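Local coordinates for protein HepC.19480.a.B1 (Helicobacter pylori, PDB 6MTZ) that is of unknown function but, from its sequence motifs and two-domain fold, resembles the DHH family of phosphoesterases, at residues Tyr196-Tyr207 with Tyr217-Ala228. Sequence-based numbering, arbitrary orientation.
Sequences YKLKLLEEVKNY and YDNDLFRLKKIA
Tyr207 and Tyr217 form a T-shaped pair that shows how two aromatic residues can close one end of a helix-helix interface. The CD1 edge of Tyr217 is directed at a face of Tyr207, with centroids 5.2 Å apart and ring planes at 66°; Tyr217 CA also makes a CH-pi contact over the Tyr207 ring. Val204 CG2 packs over a face of Tyr217, 3.6 Å from its centroid. Chi1 of Tyr217 (-178°) sets CG anti to the backbone N and carries the ring across to residues 200-204.

Both phenols end in hydrogen bonds. Tyr217 OH donates to Leu200 O at 3.1 Å, approaching from above the carbonyl plane; the same oxygen also accepts a weak bond from Glu203 N. Tyr207 OH donates to the anti lone pair of Asp220 OD2 at 2.6 Å, the carboxylate turned steeply against the ring. A water gives hydrogen bonds to Glu203 OE1 and Leu224 O, bridging the two segments. Tyr196 OH lies beside the Lys225 chain, 3.2 Å from Lys225 CE; it is hydrogen-bonded to one carboxylate oxygen of Glu183, and Lys225 NZ makes a salt bridge to the other.

Apolar packing continues toward Ala228. Leu200 is a knob in a hole formed by Leu221, Leu224, Lys225 and Ala228, its CD2 lying 3.9 Å from Lys225 CG. Ala228 CB meets the edge of Tyr196 at CD1, 3.8 Å away.

With segment axes 10.3 Å apart at closest approach and running at 139°, this is a splayed, roughly antiparallel helical hairpin within the all-helical region linking the parallel-sheet and mixed-sheet domains, an arrangement consistent with a DHH-DHHA1 architecture.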
loop_
_atom_site.group_PDB
_atom_site.type_symbol
_atom_site.label_atom_id
_atom_site.label_comp_id
_atom_site.label_asym_id
_atom_site.label_seq_id
_atom_site.Cartn_x
_atom_site.Cartn_y
_atom_site.Cartn_z
ATOM N N TYR A 196 -8.764 2.343 2.477
ATOM C CA TYR A 196 -9.378 3.294 1.558
ATOM C C TYR A 196 -9.709 2.644 0.212
ATOM O O TYR A 196 -10.850 2.713 -0.259
ATOM C CB TYR A 196 -8.415 4.467 1.400
ATOM C CG TYR A 196 -8.736 5.539 0.394
ATOM C CD1 TYR A 196 -9.986 6.154 0.338
ATOM C CD2 TYR A 196 -7.738 6.004 -0.441
ATOM C CE1 TYR A 196 -10.227 7.175 -0.587
ATOM C CE2 TYR A 196 -7.959 6.996 -1.344
ATOM C CZ TYR A 196 -9.195 7.582 -1.428
ATOM O OH TYR A 196 -9.337 8.593 -2.361
ATOM N N LYS A 197 -8.709 2.038 -0.437
ATOM C CA LYS A 197 -8.950 1.385 -1.719
ATOM C C LYS A 197 -9.990 0.291 -1.572
ATOM O O LYS A 197 -10.896 0.181 -2.402
ATOM C CB LYS A 197 -7.652 0.795 -2.301
ATOM C CG LYS A 197 -6.580 1.830 -2.664
ATOM C CD LYS A 197 -5.323 1.172 -3.205
ATOM C CE LYS A 197 -4.228 2.158 -3.572
ATOM N NZ LYS A 197 -4.620 3.125 -4.599
ATOM N N LEU A 198 -9.903 -0.504 -0.497
ATOM C CA LEU A 198 -10.843 -1.610 -0.344
ATOM C C LEU A 198 -12.248 -1.101 -0.076
ATOM O O LEU A 198 -13.228 -1.706 -0.532
ATOM C CB LEU A 198 -10.402 -2.549 0.778
ATOM C CG LEU A 198 -9.126 -3.336 0.472
ATOM C CD1 LEU A 198 -8.991 -4.448 1.482
ATOM C CD2 LEU A 198 -9.156 -3.878 -0.942
ATOM N N LYS A 199 -12.373 -0.003 0.673
ATOM C CA LYS A 199 -13.686 0.613 0.838
ATOM C C LYS A 199 -14.250 1.029 -0.515
ATOM O O LYS A 199 -15.402 0.726 -0.840
ATOM C CB LYS A 199 -13.608 1.825 1.771
ATOM N N LEU A 200 -13.444 1.723 -1.322
ATOM C CA LEU A 200 -13.910 2.176 -2.635
ATOM C C LEU A 200 -14.322 1.003 -3.518
ATOM O O LEU A 200 -15.326 1.077 -4.239
ATOM C CB LEU A 200 -12.812 2.989 -3.343
ATOM C CG LEU A 200 -12.409 4.315 -2.681
ATOM C CD1 LEU A 200 -11.151 4.865 -3.305
ATOM C CD2 LEU A 200 -13.543 5.330 -2.818
ATOM N N LEU A 201 -13.534 -0.071 -3.513
ATOM C CA LEU A 201 -13.847 -1.205 -4.379
ATOM C C LEU A 201 -15.118 -1.894 -3.914
ATOM O O LEU A 201 -16.005 -2.186 -4.724
ATOM C CB LEU A 201 -12.666 -2.182 -4.415
ATOM C CG LEU A 201 -12.901 -3.407 -5.292
ATOM C CD1 LEU A 201 -13.144 -2.939 -6.710
ATOM C CD2 LEU A 201 -11.706 -4.368 -5.209
ATOM N N GLU A 202 -15.247 -2.126 -2.602
ATOM C CA GLU A 202 -16.472 -2.747 -2.088
ATOM C C GLU A 202 -17.724 -1.941 -2.439
ATOM O O GLU A 202 -18.791 -2.528 -2.656
ATOM C CB GLU A 202 -16.391 -2.948 -0.566
ATOM C CG GLU A 202 -17.658 -3.625 -0.004
ATOM C CD GLU A 202 -17.535 -4.123 1.429
ATOM O OE1 GLU A 202 -16.401 -4.235 1.960
ATOM O OE2 GLU A 202 -18.596 -4.414 2.020
ATOM N N GLU A 203 -17.627 -0.605 -2.514
ATOM C CA GLU A 203 -18.821 0.188 -2.843
ATOM C C GLU A 203 -19.363 -0.133 -4.230
ATOM O O GLU A 203 -20.536 0.135 -4.509
ATOM C CB GLU A 203 -18.542 1.707 -2.735
ATOM C CG GLU A 203 -18.955 2.324 -1.384
ATOM C CD GLU A 203 -18.177 3.598 -1.019
ATOM O OE1 GLU A 203 -18.412 4.158 0.075
ATOM O OE2 GLU A 203 -17.315 4.031 -1.811
ATOM N N VAL A 204 -18.549 -0.714 -5.110
ATOM C CA VAL A 204 -19.056 -1.136 -6.414
ATOM C C VAL A 204 -20.239 -2.089 -6.278
ATOM O O VAL A 204 -21.049 -2.206 -7.206
ATOM C CB VAL A 204 -17.898 -1.767 -7.230
ATOM C CG1 VAL A 204 -18.379 -2.419 -8.487
ATOM C CG2 VAL A 204 -16.894 -0.715 -7.576
ATOM N N LYS A 205 -20.372 -2.773 -5.133
ATOM C CA LYS A 205 -21.512 -3.665 -4.934
ATOM C C LYS A 205 -22.842 -2.920 -5.026
ATOM O O LYS A 205 -23.869 -3.534 -5.331
ATOM C CB LYS A 205 -21.393 -4.369 -3.580
ATOM C CG LYS A 205 -21.758 -3.504 -2.367
ATOM C CD LYS A 205 -21.265 -4.151 -1.067
ATOM C CE LYS A 205 -21.541 -3.249 0.128
ATOM N NZ LYS A 205 -21.069 -3.837 1.412
ATOM N N ASN A 206 -22.851 -1.614 -4.785
ATOM C CA ASN A 206 -24.076 -0.844 -4.918
ATOM C C ASN A 206 -24.320 -0.367 -6.340
ATOM O O ASN A 206 -25.313 0.317 -6.579
ATOM C CB ASN A 206 -24.043 0.336 -3.951
ATOM C CG ASN A 206 -24.033 -0.127 -2.522
ATOM O OD1 ASN A 206 -24.728 -1.081 -2.177
ATOM N ND2 ASN A 206 -23.201 0.486 -1.702
ATOM N N TYR A 207 -23.465 -0.742 -7.284
ATOM C CA TYR A 207 -23.588 -0.357 -8.685
ATOM C C TYR A 207 -23.764 -1.543 -9.622
ATOM O O TYR A 207 -24.354 -1.378 -10.687
ATOM C CB TYR A 207 -22.340 0.454 -9.109
ATOM C CG TYR A 207 -22.288 1.792 -8.403
ATOM C CD1 TYR A 207 -21.741 1.907 -7.134
ATOM C CD2 TYR A 207 -22.847 2.931 -8.992
ATOM C CE1 TYR A 207 -21.718 3.119 -6.471
ATOM C CE2 TYR A 207 -22.842 4.144 -8.345
ATOM C CZ TYR A 207 -22.273 4.232 -7.082
ATOM O OH TYR A 207 -22.261 5.433 -6.425
ATOM N N TYR A 217 -21.118 4.374 -11.818
ATOM C CA TYR A 217 -20.013 4.337 -10.880
ATOM C C TYR A 217 -18.945 5.347 -11.278
ATOM O O TYR A 217 -18.408 6.057 -10.423
ATOM C CB TYR A 217 -19.431 2.920 -10.798
ATOM C CG TYR A 217 -18.301 2.778 -9.794
ATOM C CD1 TYR A 217 -18.539 2.920 -8.433
ATOM C CD2 TYR A 217 -17.001 2.506 -10.206
ATOM C CE1 TYR A 217 -17.514 2.793 -7.507
ATOM C CE2 TYR A 217 -15.974 2.367 -9.294
ATOM C CZ TYR A 217 -16.241 2.516 -7.938
ATOM O OH TYR A 217 -15.233 2.379 -7.009
ATOM N N ASP A 218 -18.661 5.463 -12.577
ATOM C CA ASP A 218 -17.618 6.382 -13.029
ATOM C C ASP A 218 -17.891 7.817 -12.563
ATOM O O ASP A 218 -16.977 8.513 -12.101
ATOM C CB ASP A 218 -17.504 6.317 -14.551
ATOM C CG ASP A 218 -16.241 6.989 -15.078
ATOM O OD1 ASP A 218 -15.195 6.943 -14.389
ATOM O OD2 ASP A 218 -16.303 7.571 -16.183
ATOM N N ASN A 219 -19.144 8.266 -12.656
ATOM C CA ASN A 219 -19.490 9.648 -12.351
ATOM C C ASN A 219 -19.695 9.901 -10.861
ATOM O O ASN A 219 -19.764 11.068 -10.457
ATOM C CB ASN A 219 -20.749 10.058 -13.120
ATOM C CG ASN A 219 -20.486 10.282 -14.584
ATOM O OD1 ASN A 219 -19.364 10.603 -14.977
ATOM N ND2 ASN A 219 -21.514 10.102 -15.409
ATOM N N ASP A 220 -19.798 8.848 -10.043
ATOM C CA ASP A 220 -19.993 8.976 -8.601
ATOM C C ASP A 220 -18.701 8.880 -7.820
ATOM O O ASP A 220 -18.681 9.241 -6.637
ATOM C CB ASP A 220 -20.930 7.874 -8.057
ATOM C CG ASP A 220 -22.410 8.185 -8.258
ATOM O OD1 ASP A 220 -22.753 9.213 -8.882
ATOM O OD2 ASP A 220 -23.238 7.373 -7.790
ATOM N N LEU A 221 -17.635 8.384 -8.448
ATOM C CA LEU A 221 -16.446 7.973 -7.705
ATOM C C LEU A 221 -15.774 9.138 -6.984
ATOM O O LEU A 221 -15.340 8.987 -5.836
ATOM C CB LEU A 221 -15.457 7.303 -8.657
ATOM C CG LEU A 221 -14.123 6.903 -8.042
ATOM C CD1 LEU A 221 -14.305 6.020 -6.818
ATOM C CD2 LEU A 221 -13.302 6.182 -9.082
ATOM N N PHE A 222 -15.651 10.297 -7.648
ATOM C CA PHE A 222 -14.896 11.414 -7.078
ATOM C C PHE A 222 -15.484 11.839 -5.737
ATOM O O PHE A 222 -14.762 11.967 -4.738
ATOM C CB PHE A 222 -14.869 12.596 -8.060
ATOM C CG PHE A 222 -14.033 13.783 -7.589
ATOM C CD1 PHE A 222 -12.639 13.728 -7.614
ATOM C CD2 PHE A 222 -14.640 14.963 -7.170
ATOM C CE1 PHE A 222 -11.866 14.814 -7.206
ATOM C CE2 PHE A 222 -13.872 16.077 -6.756
ATOM C CZ PHE A 222 -12.487 15.996 -6.774
ATOM N N ARG A 223 -16.808 12.020 -5.692
ATOM C CA ARG A 223 -17.470 12.391 -4.446
ATOM C C ARG A 223 -17.300 11.291 -3.406
ATOM O O ARG A 223 -17.050 11.572 -2.228
ATOM C CB ARG A 223 -18.959 12.682 -4.710
ATOM C CG ARG A 223 -19.736 13.169 -3.484
ATOM C CD ARG A 223 -21.177 13.619 -3.800
ATOM N NE ARG A 223 -21.833 14.052 -2.569
ATOM C CZ ARG A 223 -21.839 15.305 -2.125
ATOM N NH1 ARG A 223 -21.273 16.263 -2.837
ATOM N NH2 ARG A 223 -22.424 15.602 -0.971
ATOM N N LEU A 224 -17.386 10.027 -3.836
ATOM C CA LEU A 224 -17.169 8.911 -2.916
ATOM C C LEU A 224 -15.770 8.942 -2.314
ATOM O O LEU A 224 -15.599 8.668 -1.122
ATOM C CB LEU A 224 -17.393 7.568 -3.625
ATOM C CG LEU A 224 -18.817 7.212 -4.041
ATOM C CD1 LEU A 224 -18.827 5.825 -4.726
ATOM C CD2 LEU A 224 -19.755 7.241 -2.827
ATOM N N LYS A 225 -14.757 9.252 -3.126
ATOM C CA LYS A 225 -13.392 9.315 -2.613
ATOM C C LYS A 225 -13.254 10.394 -1.550
ATOM O O LYS A 225 -12.594 10.183 -0.524
ATOM C CB LYS A 225 -12.400 9.570 -3.752
ATOM C CG LYS A 225 -12.352 8.472 -4.822
ATOM C CD LYS A 225 -11.412 8.900 -5.974
ATOM C CE LYS A 225 -9.970 9.062 -5.472
ATOM N NZ LYS A 225 -8.989 9.292 -6.609
ATOM N N LYS A 226 -13.829 11.573 -1.805
ATOM C CA LYS A 226 -13.776 12.654 -0.827
ATOM C C LYS A 226 -14.389 12.219 0.496
ATOM O O LYS A 226 -13.881 12.565 1.569
ATOM C CB LYS A 226 -14.508 13.896 -1.352
ATOM C CG LYS A 226 -13.748 14.710 -2.367
ATOM C CD LYS A 226 -14.466 16.058 -2.570
ATOM C CE LYS A 226 -13.642 17.032 -3.358
ATOM N NZ LYS A 226 -14.327 18.334 -3.571
ATOM N N ILE A 227 -15.477 11.448 0.436
ATOM C CA ILE A 227 -16.132 11.003 1.658
ATOM C C ILE A 227 -15.319 9.909 2.330
ATOM O O ILE A 227 -15.161 9.904 3.558
ATOM C CB ILE A 227 -17.568 10.543 1.352
ATOM C CG1 ILE A 227 -18.433 11.763 1.038
ATOM C CG2 ILE A 227 -18.163 9.805 2.532
ATOM C CD1 ILE A 227 -19.729 11.397 0.456
ATOM N N ALA A 228 -14.781 8.972 1.548
ATOM C CA ALA A 228 -13.994 7.902 2.162
ATOM C C ALA A 228 -12.750 8.459 2.843
ATOM O O ALA A 228 -12.243 7.862 3.799
ATOM C CB ALA A 228 -13.606 6.858 1.115
HETATM O O HOH W 1 -17.439 6.685 0.324
#